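Local coordinates for protein PmoD (PDB 6CPD) that binds copper through a periplasmic cupredoxin-like domain and probably serves copper handling in methane-oxidizing bacteria, at residues N98-T110 and G116-G128. Numbering follows the deposited sequence.
Sequences NFANNGHYIGLVT and GQQETAQFKFMVG
Strands 103-112 and 118-127 form the C-terminal beta hairpin of this cupredoxin-like domain, with pairs running from Gly103-Val127 to Thr110-Thr120. Eight backbone hydrogen bonds join the antiparallel pair, two at each of Gly103-Val127, Tyr105-Phe125, Gly107-Phe123 and Val109-Ala121. On the face carrying these four pairs, Tyr105 CB sits over the Phe125 ring, 3.8 Å from its centroid, while the two rings, their planes 20° apart, are slid so far that they barely overlap. The Phe125 ring is swung across the neighbouring strand because its CG stands between the backbone N and the carbonyl carbon (chi1 62°). Phe99, from strand 92-99, stands perpendicular to it, its CZ 4.0 Å from Phe125 CZ, and places CE1 over the centre of the Tyr105 ring. Val127 CG2 lies against both Phe99 and Tyr105, over one face of the Phe99 ring and 3.8 Å from Tyr105 CE1. The tyrosine hydroxyl donates to Asn101 O at 2.8 Å, from above the carbonyl plane, and ties the ring to the loop between strands 92-99 and 103-112. A valine in place of Tyr105 would probably leave Asn101 O without this donor and open a gap beside Phe99 and Val127. Further along, Gly107 CA packs 3.7 Å from the Phe123 ring centroid; any side chain there would collide with the ring, whose edge meets Val109 CG2. On the other face, Leu108 CD2 lies alongside Gln122 CG at 3.6 Å, and the hydroxyls of Thr110 and Thr120 share a hydrogen bond. Strand 103-112 continues the sheet through backbone bonds to strand 55-61, Phe99 closes strand 92-99 of the other sheet, next to strand 37-45, Phe123 reaches across to Met41 of that strand, and Met5 of the second subunit rests on Phe123 and Phe125.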
ATOM      1  N   ASN B  98     -15.931   2.267 -14.449  1.00 38.45           N
ATOM      2  CA  ASN B  98     -15.589   1.296 -15.471  1.00 39.54           C
ATOM      3  C   ASN B  98     -14.369   1.781 -16.232  1.00 40.89           C
ATOM      4  O   ASN B  98     -14.456   2.727 -17.007  1.00 46.31           O
ATOM      5  CB  ASN B  98     -16.758   1.068 -16.434  1.00 50.51           C
ATOM      6  CG  ASN B  98     -16.494  -0.067 -17.418  1.00 61.95           C
ATOM      7  OD1 ASN B  98     -16.722  -1.236 -17.108  1.00 68.79           O
ATOM      8  ND2 ASN B  98     -16.036   0.282 -18.621  1.00 63.39           N
ATOM      9  N   PHE B  99     -13.230   1.140 -15.988  1.00 34.33           N
ATOM     10  CA  PHE B  99     -12.036   1.417 -16.766  1.00 36.91           C
ATOM     11  C   PHE B  99     -12.128   0.617 -18.050  1.00 43.87           C
ATOM     12  O   PHE B  99     -11.926  -0.593 -18.044  1.00 49.11           O
ATOM     13  CB  PHE B  99     -10.762   1.063 -15.998  1.00 34.50           C
ATOM     14  CG  PHE B  99     -10.459   1.999 -14.857  1.00 37.02           C
ATOM     15  CD1 PHE B  99      -9.626   3.091 -15.048  1.00 35.48           C
ATOM     16  CD2 PHE B  99     -10.996   1.780 -13.590  1.00 38.61           C
ATOM     17  CE1 PHE B  99      -9.339   3.957 -14.003  1.00 35.21           C
ATOM     18  CE2 PHE B  99     -10.718   2.652 -12.537  1.00 34.61           C
ATOM     19  CZ  PHE B  99      -9.882   3.744 -12.752  1.00 33.29           C
ATOM     20  N   ALA B 100     -12.433   1.298 -19.148  1.00 43.29           N
ATOM     21  CA  ALA B 100     -12.595   0.625 -20.438  1.00 51.46           C
ATOM     22  C   ALA B 100     -11.243   0.338 -21.090  1.00 51.90           C
ATOM     23  O   ALA B 100     -11.150  -0.508 -21.978  1.00 53.09           O
ATOM     24  CB  ALA B 100     -13.460   1.461 -21.368  1.00 50.75           C
ATOM     25  N   ASN B 101     -10.202   1.039 -20.637  1.00 45.55           N
ATOM     26  CA  ASN B 101      -8.892   0.964 -21.280  1.00 43.40           C
ATOM     27  C   ASN B 101      -7.741   0.609 -20.360  1.00 44.07           C
ATOM     28  O   ASN B 101      -7.614   1.154 -19.268  1.00 40.89           O
ATOM     29  CB  ASN B 101      -8.585   2.297 -21.952  1.00 46.53           C
ATOM     30  CG  ASN B 101      -9.683   2.731 -22.891  1.00 52.07           C
ATOM     31  OD1 ASN B 101     -10.502   3.582 -22.550  1.00 60.62           O
ATOM     32  ND2 ASN B 101      -9.721   2.138 -24.070  1.00 47.24           N
ATOM     33  N   ASN B 102      -6.883  -0.292 -20.812  1.00 42.23           N
ATOM     34  CA  ASN B 102      -5.630  -0.524 -20.122  1.00 42.65           C
ATOM     35  C   ASN B 102      -4.741   0.737 -20.164  1.00 45.08           C
ATOM     36  O   ASN B 102      -4.878   1.564 -21.066  1.00 46.63           O
ATOM     37  CB  ASN B 102      -4.914  -1.720 -20.736  1.00 42.25           C
ATOM     38  CG  ASN B 102      -4.534  -1.485 -22.187  1.00 50.77           C
ATOM     39  OD1 ASN B 102      -5.400  -1.398 -23.064  1.00 55.76           O
ATOM     40  ND2 ASN B 102      -3.236  -1.403 -22.446  1.00 48.60           N
ATOM     41  N   GLY B 103      -3.845   0.885 -19.191  1.00 40.97           N
ATOM     42  CA  GLY B 103      -2.892   1.981 -19.210  1.00 41.47           C
ATOM     43  C   GLY B 103      -2.483   2.442 -17.822  1.00 38.00           C
ATOM     44  O   GLY B 103      -2.864   1.825 -16.823  1.00 33.04           O
ATOM     45  N   HIS B 104      -1.684   3.511 -17.767  1.00 30.22           N
ATOM     46  CA  HIS B 104      -1.250   4.089 -16.498  1.00 30.26           C
ATOM     47  C   HIS B 104      -2.165   5.221 -16.107  1.00 29.60           C
ATOM     48  O   HIS B 104      -2.532   6.049 -16.955  1.00 33.48           O
ATOM     49  CB  HIS B 104       0.178   4.644 -16.573  1.00 34.70           C
ATOM     50  CG  HIS B 104       1.231   3.608 -16.795  1.00 43.07           C
ATOM     51  ND1 HIS B 104       1.714   3.292 -18.047  1.00 55.38           N
ATOM     52  CD2 HIS B 104       1.913   2.835 -15.919  1.00 40.79           C
ATOM     53  CE1 HIS B 104       2.648   2.366 -17.930  1.00 55.27           C
ATOM     54  NE2 HIS B 104       2.782   2.067 -16.649  1.00 50.75           N
ATOM     55  N   TYR B 105      -2.495   5.272 -14.819  1.00 26.70           N
ATOM     56  CA  TYR B 105      -3.394   6.278 -14.294  1.00 25.74           C
ATOM     57  C   TYR B 105      -2.791   6.891 -13.044  1.00 28.29           C
ATOM     58  O   TYR B 105      -1.890   6.316 -12.422  1.00 27.36           O
ATOM     59  CB  TYR B 105      -4.779   5.685 -13.976  1.00 26.39           C
ATOM     60  CG  TYR B 105      -5.493   5.188 -15.201  1.00 27.55           C
ATOM     61  CD1 TYR B 105      -5.259   3.913 -15.689  1.00 33.16           C
ATOM     62  CD2 TYR B 105      -6.379   6.004 -15.888  1.00 31.02           C
ATOM     63  CE1 TYR B 105      -5.910   3.454 -16.839  1.00 35.18           C
ATOM     64  CE2 TYR B 105      -7.028   5.557 -17.024  1.00 37.11           C
ATOM     65  CZ  TYR B 105      -6.797   4.285 -17.492  1.00 40.50           C
ATOM     66  OH  TYR B 105      -7.453   3.857 -18.632  1.00 49.06           O
ATOM     67  N   ILE B 106      -3.287   8.065 -12.684  1.00 28.73           N
ATOM     68  CA  ILE B 106      -2.864   8.717 -11.460  1.00 28.39           C
ATOM     69  C   ILE B 106      -4.092   9.186 -10.698  1.00 31.00           C
ATOM     70  O   ILE B 106      -4.930   9.893 -11.258  1.00 28.23           O
ATOM     71  CB  ILE B 106      -1.952   9.935 -11.734  1.00 28.95           C
ATOM     72  CG1 ILE B 106      -0.781   9.555 -12.651  1.00 28.76           C
ATOM     73  CG2 ILE B 106      -1.497  10.552 -10.401  1.00 32.37           C
ATOM     74  CD1 ILE B 106       0.213  10.663 -12.899  1.00 31.37           C
ATOM     75  N   GLY B 107      -4.205   8.802  -9.432  1.00 28.39           N
ATOM     76  CA  GLY B 107      -5.248   9.357  -8.596  1.00 27.80           C
ATOM     77  C   GLY B 107      -4.658  10.559  -7.883  1.00 32.14           C
ATOM     78  O   GLY B 107      -3.657  10.438  -7.173  1.00 32.80           O
ATOM     79  N   LEU B 108      -5.248  11.727  -8.111  1.00 30.54           N
ATOM     80  CA  LEU B 108      -4.817  12.951  -7.447  1.00 31.13           C
ATOM     81  C   LEU B 108      -5.740  13.273  -6.286  1.00 31.44           C
ATOM     82  O   LEU B 108      -6.907  13.596  -6.502  1.00 33.44           O
ATOM     83  CB  LEU B 108      -4.808  14.127  -8.418  1.00 32.12           C
ATOM     84  CG  LEU B 108      -3.920  13.961  -9.636  1.00 38.97           C
ATOM     85  CD1 LEU B 108      -4.126  15.117 -10.612  1.00 40.78           C
ATOM     86  CD2 LEU B 108      -2.493  13.891  -9.164  1.00 40.79           C
ATOM     87  N   VAL B 109      -5.227  13.189  -5.070  1.00 27.75           N
ATOM     88  CA  VAL B 109      -6.018  13.502  -3.887  1.00 26.22           C
ATOM     89  C   VAL B 109      -5.605  14.875  -3.390  1.00 33.35           C
ATOM     90  O   VAL B 109      -4.447  15.102  -3.050  1.00 33.33           O
ATOM     91  CB  VAL B 109      -5.828  12.478  -2.754  1.00 30.73           C
ATOM     92  CG1 VAL B 109      -6.687  12.864  -1.550  1.00 29.37           C
ATOM     93  CG2 VAL B 109      -6.162  11.061  -3.233  1.00 32.19           C
ATOM     94  N   THR B 110      -6.547  15.799  -3.365  1.00 31.37           N
ATOM     95  CA  THR B 110      -6.235  17.146  -2.944  1.00 31.67           C
ATOM     96  C   THR B 110      -6.941  17.458  -1.637  1.00 37.12           C
ATOM     97  O   THR B 110      -8.161  17.351  -1.548  1.00 36.89           O
ATOM     98  CB  THR B 110      -6.645  18.172  -4.013  1.00 35.26           C
ATOM     99  OG1 THR B 110      -6.085  17.786  -5.275  1.00 35.13           O
ATOM    100  CG2 THR B 110      -6.155  19.573  -3.633  1.00 36.54           C
ATOM    101  N   GLY B 116      -6.464  27.152   4.574  1.00 89.97           N
ATOM    102  CA  GLY B 116      -6.832  27.437   3.198  1.00 86.53           C
ATOM    103  C   GLY B 116      -5.792  26.952   2.195  1.00 84.85           C
ATOM    104  O   GLY B 116      -5.944  27.119   0.982  1.00 85.13           O
ATOM    105  N   GLN B 117      -4.761  26.275   2.684  1.00 80.48           N
ATOM    106  CA  GLN B 117      -3.718  25.793   1.798  1.00 77.15           C
ATOM    107  C   GLN B 117      -4.061  24.413   1.258  1.00 69.60           C
ATOM    108  O   GLN B 117      -4.773  23.639   1.898  1.00 66.18           O
ATOM    109  CB  GLN B 117      -2.368  25.763   2.529  1.00 84.23           C
ATOM    110  CG  GLN B 117      -1.165  26.090   1.647  1.00 90.56           C
ATOM    111  CD  GLN B 117      -1.067  27.564   1.288  1.00100.37           C
ATOM    112  OE1 GLN B 117      -1.809  28.400   1.811  1.00106.19           O
ATOM    113  NE2 GLN B 117      -0.134  27.893   0.398  1.00101.95           N
ATOM    114  N   GLN B 118      -3.568  24.123   0.060  1.00 66.93           N
ATOM    115  CA  GLN B 118      -3.901  22.868  -0.594  1.00 64.37           C
ATOM    116  C   GLN B 118      -2.673  21.983  -0.691  1.00 61.65           C
ATOM    117  O   GLN B 118      -1.579  22.453  -0.988  1.00 68.38           O
ATOM    118  CB  GLN B 118      -4.502  23.110  -1.978  1.00 65.63           C
ATOM    119  CG  GLN B 118      -5.872  23.754  -1.923  1.00 67.63           C
ATOM    120  CD  GLN B 118      -6.638  23.590  -3.210  1.00 69.53           C
ATOM    121  OE1 GLN B 118      -7.771  23.110  -3.213  1.00 67.05           O
ATOM    122  NE2 GLN B 118      -6.015  23.967  -4.320  1.00 74.90           N
ATOM    123  N   GLU B 119      -2.864  20.700  -0.421  1.00 53.25           N
ATOM    124  CA  GLU B 119      -1.817  19.710  -0.614  1.00 47.22           C
ATOM    125  C   GLU B 119      -2.354  18.627  -1.526  1.00 39.54           C
ATOM    126  O   GLU B 119      -3.481  18.168  -1.352  1.00 36.90           O
ATOM    127  CB  GLU B 119      -1.359  19.119   0.721  1.00 53.61           C
ATOM    128  CG  GLU B 119      -1.011  20.161   1.774  1.00 65.04           C
ATOM    129  CD  GLU B 119      -0.430  19.565   3.049  1.00 70.57           C
ATOM    130  OE1 GLU B 119      -0.553  18.333   3.248  1.00 66.31           O
ATOM    131  OE2 GLU B 119       0.150  20.335   3.855  1.00 75.00           O
ATOM    132  N   THR B 120      -1.575  18.242  -2.528  1.00 40.06           N
ATOM    133  CA  THR B 120      -1.998  17.168  -3.414  1.00 38.05           C
ATOM    134  C   THR B 120      -1.065  15.975  -3.277  1.00 39.87           C
ATOM    135  O   THR B 120       0.153  16.128  -3.234  1.00 48.33           O
ATOM    136  CB  THR B 120      -2.070  17.637  -4.889  1.00 42.99           C
ATOM    137  OG1 THR B 120      -3.089  18.635  -5.013  1.00 45.06           O
ATOM    138  CG2 THR B 120      -2.426  16.474  -5.822  1.00 38.79           C
ATOM    139  N   ALA B 121      -1.642  14.784  -3.205  1.00 30.93           N
ATOM    140  CA  ALA B 121      -0.838  13.567  -3.196  1.00 29.20           C
ATOM    141  C   ALA B 121      -1.249  12.728  -4.384  1.00 31.04           C
ATOM    142  O   ALA B 121      -2.398  12.801  -4.826  1.00 31.82           O
ATOM    143  CB  ALA B 121      -1.027  12.811  -1.899  1.00 28.96           C
ATOM    144  N   GLN B 122      -0.310  11.942  -4.912  1.00 31.15           N
ATOM    145  CA  GLN B 122      -0.551  11.139  -6.105  1.00 29.27           C
ATOM    146  C   GLN B 122      -0.462   9.676  -5.754  1.00 35.17           C
ATOM    147  O   GLN B 122       0.432   9.277  -5.001  1.00 36.94           O
ATOM    148  CB  GLN B 122       0.473  11.467  -7.215  1.00 33.38           C
ATOM    149  CG  GLN B 122       0.626  12.952  -7.521  1.00 37.44           C
ATOM    150  CD  GLN B 122       1.687  13.248  -8.585  1.00 48.32           C
ATOM    151  OE1 GLN B 122       2.235  12.337  -9.209  1.00 51.13           O
ATOM    152  NE2 GLN B 122       1.964  14.530  -8.801  1.00 51.22           N
ATOM    153  N   PHE B 123      -1.427   8.885  -6.204  1.00 29.02           N
ATOM    154  CA  PHE B 123      -1.177   7.457  -6.214  1.00 29.55           C
ATOM    155  C   PHE B 123      -1.215   6.980  -7.651  1.00 31.02           C
ATOM    156  O   PHE B 123      -2.194   7.194  -8.387  1.00 28.87           O
ATOM    157  CB  PHE B 123      -2.131   6.688  -5.314  1.00 34.47           C
ATOM    158  CG  PHE B 123      -3.576   6.831  -5.644  1.00 34.90           C
ATOM    159  CD1 PHE B 123      -4.221   5.871  -6.408  1.00 36.64           C
ATOM    160  CD2 PHE B 123      -4.329   7.855  -5.077  1.00 41.56           C
ATOM    161  CE1 PHE B 123      -5.585   5.975  -6.678  1.00 37.93           C
ATOM    162  CE2 PHE B 123      -5.702   7.960  -5.326  1.00 41.76           C
ATOM    163  CZ  PHE B 123      -6.328   7.016  -6.130  1.00 38.38           C
ATOM    164  N   LYS B 124      -0.124   6.334  -8.039  1.00 27.59           N
ATOM    165  CA  LYS B 124       0.052   5.920  -9.420  1.00 23.50           C
ATOM    166  C   LYS B 124      -0.326   4.466  -9.505  1.00 27.01           C
ATOM    167  O   LYS B 124       0.031   3.680  -8.629  1.00 24.94           O
ATOM    168  CB  LYS B 124       1.492   6.145  -9.863  1.00 26.80           C
ATOM    169  CG  LYS B 124       1.915   7.595  -9.783  1.00 31.18           C
ATOM    170  CD  LYS B 124       3.207   7.832 -10.527  1.00 40.22           C
ATOM    171  CE  LYS B 124       3.556   9.296 -10.558  1.00 50.44           C
ATOM    172  NZ  LYS B 124       4.713   9.514 -11.464  1.00 56.60           N
ATOM    173  N   PHE B 125      -1.081   4.098 -10.534  1.00 26.02           N
ATOM    174  CA  PHE B 125      -1.454   2.701 -10.668  1.00 23.61           C
ATOM    175  C   PHE B 125      -1.628   2.345 -12.127  1.00 26.88           C
ATOM    176  O   PHE B 125      -1.667   3.212 -12.998  1.00 28.33           O
ATOM    177  CB  PHE B 125      -2.742   2.377  -9.880  1.00 24.93           C
ATOM    178  CG  PHE B 125      -3.971   3.129 -10.341  1.00 26.43           C
ATOM    179  CD1 PHE B 125      -4.214   4.422  -9.908  1.00 27.86           C
ATOM    180  CD2 PHE B 125      -4.908   2.522 -11.181  1.00 29.45           C
ATOM    181  CE1 PHE B 125      -5.352   5.110 -10.324  1.00 29.36           C
ATOM    182  CE2 PHE B 125      -6.055   3.198 -11.593  1.00 26.44           C
ATOM    183  CZ  PHE B 125      -6.281   4.484 -11.158  1.00 28.34           C
ATOM    184  N   MET B 126      -1.741   1.063 -12.404  1.00 26.79           N
ATOM    185  CA  MET B 126      -2.020   0.720 -13.776  1.00 28.74           C
ATOM    186  C   MET B 126      -3.138  -0.290 -13.890  1.00 32.56           C
ATOM    187  O   MET B 126      -3.389  -1.085 -12.977  1.00 30.47           O
ATOM    188  CB  MET B 126      -0.770   0.221 -14.449  1.00 35.41           C
ATOM    189  CG  MET B 126      -0.274  -1.106 -13.995  1.00 44.56           C
ATOM    190  SD  MET B 126       0.992  -1.537 -15.196  1.00143.27           S
ATOM    191  CE  MET B 126       0.057  -1.245 -16.696  1.00 62.73           C
ATOM    192  N   VAL B 127      -3.815  -0.224 -15.030  1.00 36.03           N
ATOM    193  CA  VAL B 127      -4.909  -1.122 -15.337  1.00 34.77           C
ATOM    194  C   VAL B 127      -4.448  -1.998 -16.481  1.00 39.83           C
ATOM    195  O   VAL B 127      -3.953  -1.497 -17.491  1.00 39.45           O
ATOM    196  CB  VAL B 127      -6.185  -0.348 -15.709  1.00 38.45           C
ATOM    197  CG1 VAL B 127      -7.288  -1.300 -16.137  1.00 44.87           C
ATOM    198  CG2 VAL B 127      -6.621   0.545 -14.542  1.00 34.39           C
ATOM    199  N   GLY B 128      -4.579  -3.307 -16.311  1.00 40.46           N
ATOM    200  CA  GLY B 128      -4.232  -4.244 -17.364  1.00 49.90           C
ATOM    201  C   GLY B 128      -2.766  -4.626 -17.335  1.00 53.81           C
ATOM    202  O   GLY B 128      -2.306  -5.383 -18.198  1.00 65.34           O
TER